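Local coordinates for protein beta 1-3 glucanase (Clostridium beijerinckii NCIMB 8052, PDB 5H4E) that probably hydrolyses beta-1,3-glucans, as a bacterial glucanase domain of glycoside hydrolase family 64, at residues P3-V13 with Q84-I92; T181-Y189 with L200-A208. All coordinates share one frame; numbering follows the deposited sequence.

Contact 1. Residues P3-V13 with Q84-I92; sequences PLKSGFVTLQV and QSYAYIPKI
Pro-3 lays its CG over the centre of the Tyr-86 ring, 3.5 Å from the ring centroid in a CH-pi contact, while CG of Gln-84 covers the opposite face and CE2 of Tyr-88 meets the edge. The Tyr-88 ring is clasped in turn: CD of Lys-5 sits over one face, 3.5 Å from the centroid, and CD2 of Tyr-86 lies off-centre on the other. These rings stand on one face of an antiparallel strand pair, 9-13 against 86-89, at the margin of a five-stranded mixed sheet. A proline, rigid and rich in polarised C-H bonds, suits an aromatic face; a lysine adds a long aliphatic stem. That stem bends at chi3 (57°), leaving NZ off-centre over Tyr-88 in a cation-pi contact while it bonds to the carbonyl of Asn-46. CE of Lys-5 also lies over one face of the Phe-8 ring, near its rim, across the type II turn that these two residues bound; Gly-7 within the turn accepts a positive phi.

Beneath, Val-9 with Ile-89 and Leu-11 with Ala-87 form the hydrogen-bonded pairs, their nearly straight bonds including Leu-11 N to Ala-87 O at 2.7 Å. Their branched or small side chains face inward, where Ile-30 of strand 26-33 meets Leu-11, Ala-87 and Ile-89. Thr-10 OG1 donates to Pro-3 O, tying the N-terminal arm back onto the strand. At the far end the Gln-12 chain folds at chi2 (74°), and its NE2 gives in-plane bonds to Ser-85 OG at 2.8 Å and to Val-13 O at 3.0 Å.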
loop_
_atom_site.group_PDB
_atom_site.type_symbol
_atom_site.label_atom_id
_atom_site.label_comp_id
_atom_site.label_asym_id
_atom_site.label_seq_id
_atom_site.Cartn_x
_atom_site.Cartn_y
_atom_site.Cartn_z
ATOM N N PRO A 3 13.742 -20.497 10.784
ATOM C CA PRO A 3 15.016 -20.948 10.227
ATOM C C PRO A 3 15.724 -19.818 9.498
ATOM O O PRO A 3 15.092 -19.086 8.734
ATOM C CB PRO A 3 14.605 -22.064 9.264
ATOM C CG PRO A 3 13.184 -21.776 8.936
ATOM C CD PRO A 3 12.598 -21.195 10.173
ATOM N N LEU A 4 17.023 -19.680 9.735
ATOM C CA LEU A 4 17.780 -18.595 9.138
ATOM C C LEU A 4 18.865 -19.127 8.212
ATOM O O LEU A 4 19.356 -20.242 8.378
ATOM C CB LEU A 4 18.393 -17.722 10.222
ATOM C CG LEU A 4 17.351 -17.289 11.262
ATOM C CD1 LEU A 4 18.010 -16.708 12.487
ATOM C CD2 LEU A 4 16.362 -16.292 10.644
ATOM N N LYS A 5 19.221 -18.317 7.228
ATOM C CA LYS A 5 20.325 -18.636 6.337
ATOM C C LYS A 5 21.250 -17.452 6.332
ATOM O O LYS A 5 20.795 -16.327 6.208
ATOM C CB LYS A 5 19.841 -18.940 4.920
ATOM C CG LYS A 5 19.632 -20.404 4.658
ATOM C CD LYS A 5 18.822 -20.648 3.390
ATOM C CE LYS A 5 19.471 -20.019 2.178
ATOM N NZ LYS A 5 18.913 -20.621 0.929
ATOM N N SER A 6 22.547 -17.699 6.477
ATOM C CA SER A 6 23.503 -16.611 6.408
ATOM C C SER A 6 23.340 -15.884 5.074
ATOM O O SER A 6 23.336 -16.512 4.011
ATOM C CB SER A 6 24.934 -17.127 6.584
ATOM O OG SER A 6 25.825 -16.044 6.797
ATOM N N GLY A 7 23.157 -14.568 5.137
ATOM C CA GLY A 7 23.061 -13.763 3.932
ATOM C C GLY A 7 21.642 -13.526 3.451
ATOM O O GLY A 7 21.433 -12.903 2.414
ATOM N N PHE A 8 20.669 -14.032 4.200
ATOM C CA PHE A 8 19.256 -13.898 3.840
ATOM C C PHE A 8 18.453 -13.348 4.997
ATOM O O PHE A 8 18.918 -13.333 6.136
ATOM C CB PHE A 8 18.669 -15.247 3.421
ATOM C CG PHE A 8 19.226 -15.775 2.140
ATOM C CD1 PHE A 8 20.476 -16.381 2.108
ATOM C CD2 PHE A 8 18.507 -15.659 0.965
ATOM C CE1 PHE A 8 21.002 -16.870 0.918
ATOM C CE2 PHE A 8 19.021 -16.148 -0.230
ATOM C CZ PHE A 8 20.273 -16.753 -0.253
ATOM N N VAL A 9 17.253 -12.873 4.694
ATOM C CA VAL A 9 16.242 -12.589 5.711
ATOM C C VAL A 9 15.136 -13.629 5.568
ATOM O O VAL A 9 14.754 -13.996 4.457
ATOM C CB VAL A 9 15.650 -11.164 5.575
ATOM C CG1 VAL A 9 14.441 -10.987 6.495
ATOM C CG2 VAL A 9 16.714 -10.108 5.878
ATOM N N THR A 10 14.638 -14.130 6.685
ATOM C CA THR A 10 13.532 -15.072 6.625
ATOM C C THR A 10 12.218 -14.353 6.911
ATOM O O THR A 10 12.127 -13.548 7.841
ATOM C CB THR A 10 13.730 -16.231 7.622
ATOM O OG1 THR A 10 14.956 -16.904 7.316
ATOM C CG2 THR A 10 12.567 -17.223 7.554
ATOM N N LEU A 11 11.213 -14.643 6.090
ATOM C CA LEU A 11 9.853 -14.186 6.310
ATOM C C LEU A 11 8.977 -15.383 6.706
ATOM O O LEU A 11 8.713 -16.261 5.892
ATOM C CB LEU A 11 9.324 -13.505 5.052
ATOM C CG LEU A 11 10.245 -12.429 4.470
ATOM C CD1 LEU A 11 9.687 -11.928 3.164
ATOM C CD2 LEU A 11 10.442 -11.263 5.450
ATOM N N GLN A 12 8.551 -15.427 7.963
ATOM C CA GLN A 12 7.808 -16.570 8.479
ATOM C C GLN A 12 6.311 -16.291 8.459
ATOM O O GLN A 12 5.865 -15.329 9.072
ATOM C CB GLN A 12 8.259 -16.896 9.907
ATOM C CG GLN A 12 7.431 -17.974 10.604
ATOM C CD GLN A 12 7.740 -19.358 10.057
ATOM O OE1 GLN A 12 8.884 -19.820 10.113
ATOM N NE2 GLN A 12 6.735 -20.009 9.492
ATOM N N VAL A 13 5.533 -17.119 7.757
ATOM C CA VAL A 13 4.076 -16.971 7.821
ATOM C C VAL A 13 3.572 -17.643 9.093
ATOM O O VAL A 13 3.951 -18.779 9.397
ATOM C CB VAL A 13 3.351 -17.579 6.584
ATOM C CG1 VAL A 13 1.836 -17.358 6.690
ATOM C CG2 VAL A 13 3.873 -16.956 5.287
ATOM N N GLN A 84 5.951 -25.291 2.785
ATOM C CA GLN A 84 6.984 -24.494 3.431
ATOM C C GLN A 84 6.338 -23.216 3.969
ATOM O O GLN A 84 5.736 -22.462 3.207
ATOM C CB GLN A 84 8.115 -24.159 2.462
ATOM C CG GLN A 84 9.298 -23.429 3.117
ATOM C CD GLN A 84 10.516 -23.351 2.217
ATOM O OE1 GLN A 84 11.037 -24.372 1.765
ATOM N NE2 GLN A 84 10.973 -22.132 1.941
ATOM N N SER A 85 6.449 -22.996 5.274
ATOM C CA SER A 85 5.690 -21.938 5.940
ATOM C C SER A 85 6.442 -20.615 5.974
ATOM O O SER A 85 5.936 -19.610 6.477
ATOM C CB SER A 85 5.341 -22.357 7.368
ATOM O OG SER A 85 6.529 -22.493 8.148
ATOM N N TYR A 86 7.655 -20.623 5.444
ATOM C CA TYR A 86 8.531 -19.461 5.495
ATOM C C TYR A 86 9.184 -19.247 4.134
ATOM O O TYR A 86 9.305 -20.178 3.336
ATOM C CB TYR A 86 9.604 -19.642 6.571
ATOM C CG TYR A 86 10.393 -20.919 6.364
ATOM C CD1 TYR A 86 9.956 -22.120 6.914
ATOM C CD2 TYR A 86 11.541 -20.937 5.569
ATOM C CE1 TYR A 86 10.656 -23.309 6.697
ATOM C CE2 TYR A 86 12.250 -22.126 5.343
ATOM C CZ TYR A 86 11.801 -23.303 5.915
ATOM O OH TYR A 86 12.489 -24.476 5.710
ATOM N N ALA A 87 9.617 -18.016 3.895
ATOM C CA ALA A 87 10.379 -17.656 2.711
ATOM C C ALA A 87 11.744 -17.082 3.094
ATOM O O ALA A 87 11.881 -16.433 4.138
ATOM C CB ALA A 87 9.602 -16.652 1.881
ATOM N N TYR A 88 12.753 -17.341 2.269
ATOM C CA TYR A 88 14.028 -16.621 2.367
ATOM C C TYR A 88 14.058 -15.529 1.322
ATOM O O TYR A 88 13.684 -15.781 0.184
ATOM C CB TYR A 88 15.227 -17.546 2.140
ATOM C CG TYR A 88 15.344 -18.713 3.084
ATOM C CD1 TYR A 88 15.734 -18.520 4.406
ATOM C CD2 TYR A 88 15.107 -20.012 2.646
ATOM C CE1 TYR A 88 15.873 -19.582 5.270
ATOM C CE2 TYR A 88 15.239 -21.089 3.506
ATOM C CZ TYR A 88 15.627 -20.863 4.815
ATOM O OH TYR A 88 15.758 -21.907 5.688
ATOM N N ILE A 89 14.490 -14.319 1.681
ATOM C CA ILE A 89 14.772 -13.320 0.644
ATOM C C ILE A 89 16.209 -12.838 0.722
ATOM O O ILE A 89 16.783 -12.731 1.818
ATOM C CB ILE A 89 13.827 -12.067 0.710
ATOM C CG1 ILE A 89 13.872 -11.416 2.086
ATOM C CG2 ILE A 89 12.399 -12.442 0.356
ATOM C CD1 ILE A 89 13.378 -9.979 2.075
ATOM N N PRO A 90 16.804 -12.570 -0.450
ATOM C CA PRO A 90 18.075 -11.865 -0.570
ATOM C C PRO A 90 17.754 -10.394 -0.746
ATOM O O PRO A 90 16.571 -10.058 -0.656
ATOM C CB PRO A 90 18.678 -12.465 -1.834
ATOM C CG PRO A 90 17.475 -12.628 -2.716
ATOM C CD PRO A 90 16.309 -12.995 -1.777
ATOM N N LYS A 91 18.750 -9.542 -0.982
ATOM C CA LYS A 91 18.481 -8.156 -1.369
ATOM C C LYS A 91 17.475 -8.173 -2.522
ATOM O O LYS A 91 17.562 -9.030 -3.405
ATOM C CB LYS A 91 19.763 -7.436 -1.786
ATOM C CG LYS A 91 20.813 -7.301 -0.693
ATOM C CD LYS A 91 20.416 -6.280 0.335
ATOM C CE LYS A 91 21.559 -6.029 1.332
ATOM N NZ LYS A 91 22.813 -5.577 0.654
ATOM N N ILE A 92 16.507 -7.259 -2.488
ATOM C CA ILE A 92 15.415 -7.276 -3.460
ATOM C C ILE A 92 14.675 -5.944 -3.408
ATOM O O ILE A 92 14.616 -5.296 -2.361
ATOM C CB ILE A 92 14.431 -8.461 -3.192
ATOM C CG1 ILE A 92 13.451 -8.660 -4.356
ATOM C CG2 ILE A 92 13.691 -8.271 -1.868
ATOM C CD1 ILE A 92 12.611 -9.940 -4.227
HETATM O O HOH W 1 17.963 -22.415 7.522
#

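Contact 2. Residues T181-Y189 with L200-A208; sequences TRADLMNAY and LVHSDRIYA
Ile-206 occupies the apolar centre, its CD1 3.7 Å from CG of Tyr-189 and its CG2 over the same ring, 4.1 Å from the centroid and displaced toward the rim. The two branches of this beta-branched residue thus spread along one aromatic face, while CG1 lies 3.8 Å from SD of Met-186. Val-201 adds its CG2 obliquely, 3.3 Å from CD1 of Tyr-189, a tight fit. Here the first turns of helix 182-192 pack against a hairpin-like return of the chain, in which His-202 and Arg-205 share a backbone hydrogen bond and residues 206-207 form a short strand paired with 157-158.

Tyr-189 crosses to this return with CG anti to its own N (chi1 179°); its OH passes CD1 of Leu-200 and bonds to the carbonyl of Phe-197. Phe-333 of helix 332-339 touches both Tyr-189 and Ile-206, closing the apolar cluster. Methionine suits the border because its flexible chain, bent at chi2, can carry CE over one face of the Arg-182 guanidinium.

Arg-182 forms the polar edge. Its extended chain brings NH1 to two successive carbonyls, Ser-203 O and Asp-204 O, each at 2.9 Å; the first is met on a lone pair, the second from above its carbonyl plane. A water joins NH2 to Ser-203 O, and NE bonds to Cys-159 O. The carboxylate of Asp-204 is taken by Arg-205, whose NE and NH1 both reach OD2 from above the carboxylate plane while NH2 bonds to OE1 of Gln-157. The cationic helix residue therefore grips the turn through neutral main-chain oxygens, so its bonds are ion-dipole rather than salt bridges and probably depend on the turn presenting both carbonyls to one nitrogen.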
loop_
_atom_site.group_PDB
_atom_site.type_symbol
_atom_site.label_atom_id
_atom_site.label_comp_id
_atom_site.label_asym_id
_atom_site.label_seq_id
_atom_site.Cartn_x
_atom_site.Cartn_y
_atom_site.Cartn_z
ATOM N N THR A 181 -10.541 -9.019 14.941
ATOM C CA THR A 181 -11.000 -10.032 13.993
ATOM C C THR A 181 -11.643 -9.400 12.755
ATOM O O THR A 181 -12.078 -8.244 12.768
ATOM C CB THR A 181 -12.037 -10.992 14.623
ATOM O OG1 THR A 181 -13.289 -10.303 14.751
ATOM C CG2 THR A 181 -11.576 -11.499 15.991
ATOM N N ARG A 182 -11.703 -10.179 11.686
ATOM C CA ARG A 182 -12.280 -9.720 10.438
ATOM C C ARG A 182 -13.743 -9.294 10.617
ATOM O O ARG A 182 -14.113 -8.175 10.246
ATOM C CB ARG A 182 -12.162 -10.816 9.381
ATOM C CG ARG A 182 -12.583 -10.376 7.989
ATOM C CD ARG A 182 -12.380 -11.523 6.987
ATOM N NE ARG A 182 -12.816 -11.172 5.638
ATOM C CZ ARG A 182 -14.015 -11.445 5.126
ATOM N NH1 ARG A 182 -14.289 -11.086 3.874
ATOM N NH2 ARG A 182 -14.932 -12.092 5.844
ATOM N N ALA A 183 -14.555 -10.177 11.199
ATOM C CA ALA A 183 -15.973 -9.889 11.441
ATOM C C ALA A 183 -16.149 -8.612 12.246
ATOM O O ALA A 183 -16.973 -7.763 11.906
ATOM C CB ALA A 183 -16.648 -11.058 12.162
ATOM N N ASP A 184 -15.388 -8.471 13.324
ATOM C CA ASP A 184 -15.521 -7.275 14.163
ATOM C C ASP A 184 -15.100 -6.013 13.430
ATOM O O ASP A 184 -15.726 -4.979 13.593
ATOM C CB ASP A 184 -14.709 -7.395 15.446
ATOM C CG ASP A 184 -15.321 -8.359 16.436
ATOM O OD1 ASP A 184 -16.480 -8.809 16.232
ATOM O OD2 ASP A 184 -14.636 -8.659 17.432
ATOM N N LEU A 185 -14.043 -6.100 12.620
ATOM C CA LEU A 185 -13.559 -4.926 11.892
ATOM C C LEU A 185 -14.541 -4.496 10.795
ATOM O O LEU A 185 -14.822 -3.300 10.634
ATOM C CB LEU A 185 -12.168 -5.197 11.305
ATOM C CG LEU A 185 -11.021 -5.239 12.316
ATOM C CD1 LEU A 185 -9.761 -5.851 11.680
ATOM C CD2 LEU A 185 -10.732 -3.831 12.866
ATOM N N MET A 186 -15.052 -5.467 10.047
ATOM C CA MET A 186 -16.095 -5.217 9.054
ATOM C C MET A 186 -17.311 -4.513 9.655
ATOM O O MET A 186 -17.790 -3.505 9.127
ATOM C CB MET A 186 -16.560 -6.531 8.424
ATOM C CG MET A 186 -15.509 -7.302 7.668
ATOM S SD MET A 186 -15.125 -6.512 6.119
ATOM C CE MET A 186 -14.401 -7.882 5.224
ATOM N N ASN A 187 -17.821 -5.064 10.751
ATOM C CA ASN A 187 -18.999 -4.498 11.405
ATOM C C ASN A 187 -18.728 -3.104 11.965
ATOM O O ASN A 187 -19.528 -2.188 11.777
ATOM C CB ASN A 187 -19.490 -5.424 12.515
ATOM C CG ASN A 187 -20.051 -6.736 11.977
ATOM O OD1 ASN A 187 -20.559 -6.798 10.852
ATOM N ND2 ASN A 187 -19.974 -7.786 12.783
ATOM N N ALA A 188 -17.599 -2.951 12.653
ATOM C CA ALA A 188 -17.219 -1.651 13.203
ATOM C C ALA A 188 -17.066 -0.608 12.117
ATOM O O ALA A 188 -17.507 0.523 12.288
ATOM C CB ALA A 188 -15.940 -1.754 13.994
ATOM N N TYR A 189 -16.437 -0.979 11.002
ATOM C CA TYR A 189 -16.275 -0.040 9.890
ATOM C C TYR A 189 -17.634 0.519 9.458
ATOM O O TYR A 189 -17.814 1.734 9.368
ATOM C CB TYR A 189 -15.563 -0.710 8.697
ATOM C CG TYR A 189 -15.395 0.226 7.507
ATOM C CD1 TYR A 189 -16.439 0.438 6.609
ATOM C CD2 TYR A 189 -14.205 0.909 7.292
ATOM C CE1 TYR A 189 -16.307 1.292 5.544
ATOM C CE2 TYR A 189 -14.060 1.774 6.216
ATOM C CZ TYR A 189 -15.125 1.961 5.347
ATOM O OH TYR A 189 -15.006 2.816 4.280
ATOM N N LEU A 200 -18.346 1.120 0.680
ATOM C CA LEU A 200 -17.054 0.548 0.303
ATOM C C LEU A 200 -16.962 -0.891 0.790
ATOM O O LEU A 200 -16.153 -1.675 0.290
ATOM C CB LEU A 200 -15.899 1.379 0.879
ATOM C CG LEU A 200 -15.759 2.765 0.248
ATOM C CD1 LEU A 200 -14.602 3.569 0.907
ATOM C CD2 LEU A 200 -15.586 2.676 -1.271
ATOM N N VAL A 201 -17.789 -1.223 1.782
ATOM C CA VAL A 201 -17.848 -2.566 2.337
ATOM C C VAL A 201 -18.519 -3.539 1.379
ATOM O O VAL A 201 -19.672 -3.333 0.987
ATOM C CB VAL A 201 -18.647 -2.604 3.654
ATOM C CG1 VAL A 201 -18.721 -4.026 4.201
ATOM C CG2 VAL A 201 -18.038 -1.680 4.664
ATOM N N HIS A 202 -17.797 -4.593 1.010
ATOM C CA HIS A 202 -18.392 -5.729 0.314
ATOM C C HIS A 202 -18.212 -6.928 1.214
ATOM O O HIS A 202 -17.539 -6.829 2.237
ATOM C CB HIS A 202 -17.738 -5.955 -1.061
ATOM C CG HIS A 202 -18.007 -4.851 -2.042
ATOM N ND1 HIS A 202 -18.612 -5.063 -3.264
ATOM C CD2 HIS A 202 -17.788 -3.516 -1.959
ATOM C CE1 HIS A 202 -18.731 -3.912 -3.902
ATOM N NE2 HIS A 202 -18.237 -2.957 -3.133
ATOM N N SER A 203 -18.789 -8.065 0.846
ATOM C CA SER A 203 -18.707 -9.225 1.718
ATOM C C SER A 203 -17.275 -9.780 1.770
ATOM O O SER A 203 -16.861 -10.334 2.790
ATOM C CB SER A 203 -19.695 -10.309 1.268
ATOM O OG SER A 203 -19.351 -10.792 -0.013
ATOM N N ASP A 204 -16.518 -9.613 0.687
ATOM C CA ASP A 204 -15.172 -10.183 0.614
ATOM C C ASP A 204 -14.065 -9.225 1.071
ATOM O O ASP A 204 -13.059 -9.665 1.635
ATOM C CB ASP A 204 -14.868 -10.675 -0.814
ATOM C CG ASP A 204 -14.940 -9.571 -1.853
ATOM O OD1 ASP A 204 -15.674 -8.583 -1.641
ATOM O OD2 ASP A 204 -14.263 -9.702 -2.892
ATOM N N ARG A 205 -14.245 -7.925 0.831
ATOM C CA ARG A 205 -13.256 -6.931 1.254
ATOM C C ARG A 205 -13.885 -5.543 1.336
ATOM O O ARG A 205 -14.970 -5.307 0.802
ATOM C CB ARG A 205 -12.059 -6.909 0.289
ATOM C CG ARG A 205 -12.331 -6.212 -1.059
ATOM C CD ARG A 205 -11.441 -6.741 -2.177
ATOM N NE ARG A 205 -11.767 -8.139 -2.442
ATOM C CZ ARG A 205 -10.936 -9.162 -2.281
ATOM N NH1 ARG A 205 -11.374 -10.392 -2.526
ATOM N NH2 ARG A 205 -9.676 -8.963 -1.901
ATOM N N ILE A 206 -13.203 -4.619 2.000
ATOM C CA ILE A 206 -13.587 -3.213 1.924
ATOM C C ILE A 206 -12.637 -2.486 0.981
ATOM O O ILE A 206 -11.417 -2.495 1.179
ATOM C CB ILE A 206 -13.557 -2.520 3.298
ATOM C CG1 ILE A 206 -14.428 -3.282 4.301
ATOM C CG2 ILE A 206 -14.026 -1.055 3.167
ATOM C CD1 ILE A 206 -14.214 -2.842 5.757
ATOM N N TYR A 207 -13.190 -1.857 -0.049
ATOM C CA TYR A 207 -12.372 -1.146 -1.019
ATOM C C TYR A 207 -11.938 0.192 -0.479
ATOM O O TYR A 207 -12.715 0.898 0.148
ATOM C CB TYR A 207 -13.138 -0.958 -2.339
ATOM C CG TYR A 207 -13.365 -2.287 -3.015
ATOM C CD1 TYR A 207 -12.358 -2.869 -3.768
ATOM C CD2 TYR A 207 -14.569 -2.977 -2.868
ATOM C CE1 TYR A 207 -12.531 -4.097 -4.368
ATOM C CE2 TYR A 207 -14.750 -4.223 -3.463
ATOM C CZ TYR A 207 -13.733 -4.767 -4.218
ATOM O OH TYR A 207 -13.899 -5.995 -4.820
ATOM N N ALA A 208 -10.678 0.533 -0.706
ATOM C CA ALA A 208 -10.269 1.910 -0.529
ATOM C C ALA A 208 -11.109 2.792 -1.456
ATOM O O ALA A 208 -11.662 2.304 -2.462
ATOM C CB ALA A 208 -8.770 2.055 -0.802
HETATM O O HOH W 2 -17.561 -12.589 4.679
#

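In the fold
Both segments of contact 1 precede those of contact 2 in the chain, and the two lie well apart: their centres are about 31 Å from each other and their nearest atoms about 15 Å, so they do not meet directly. Contact 1 joins strands 9-16 and 86-92, the latter an outermost strand of the five-stranded mixed sheet. The opposite outer strand, 173-177, shortly precedes helix 182-192 of contact 2. C-terminal strand 366-374 pairs with 9-16 beside contact 1, and Trp-375 just after it touches Arg-182 of contact 2. Contact 1 pairs a strand near the chain's start with one more than 70 residues later, whereas contact 2 packs a helix on the segment that follows soon after it.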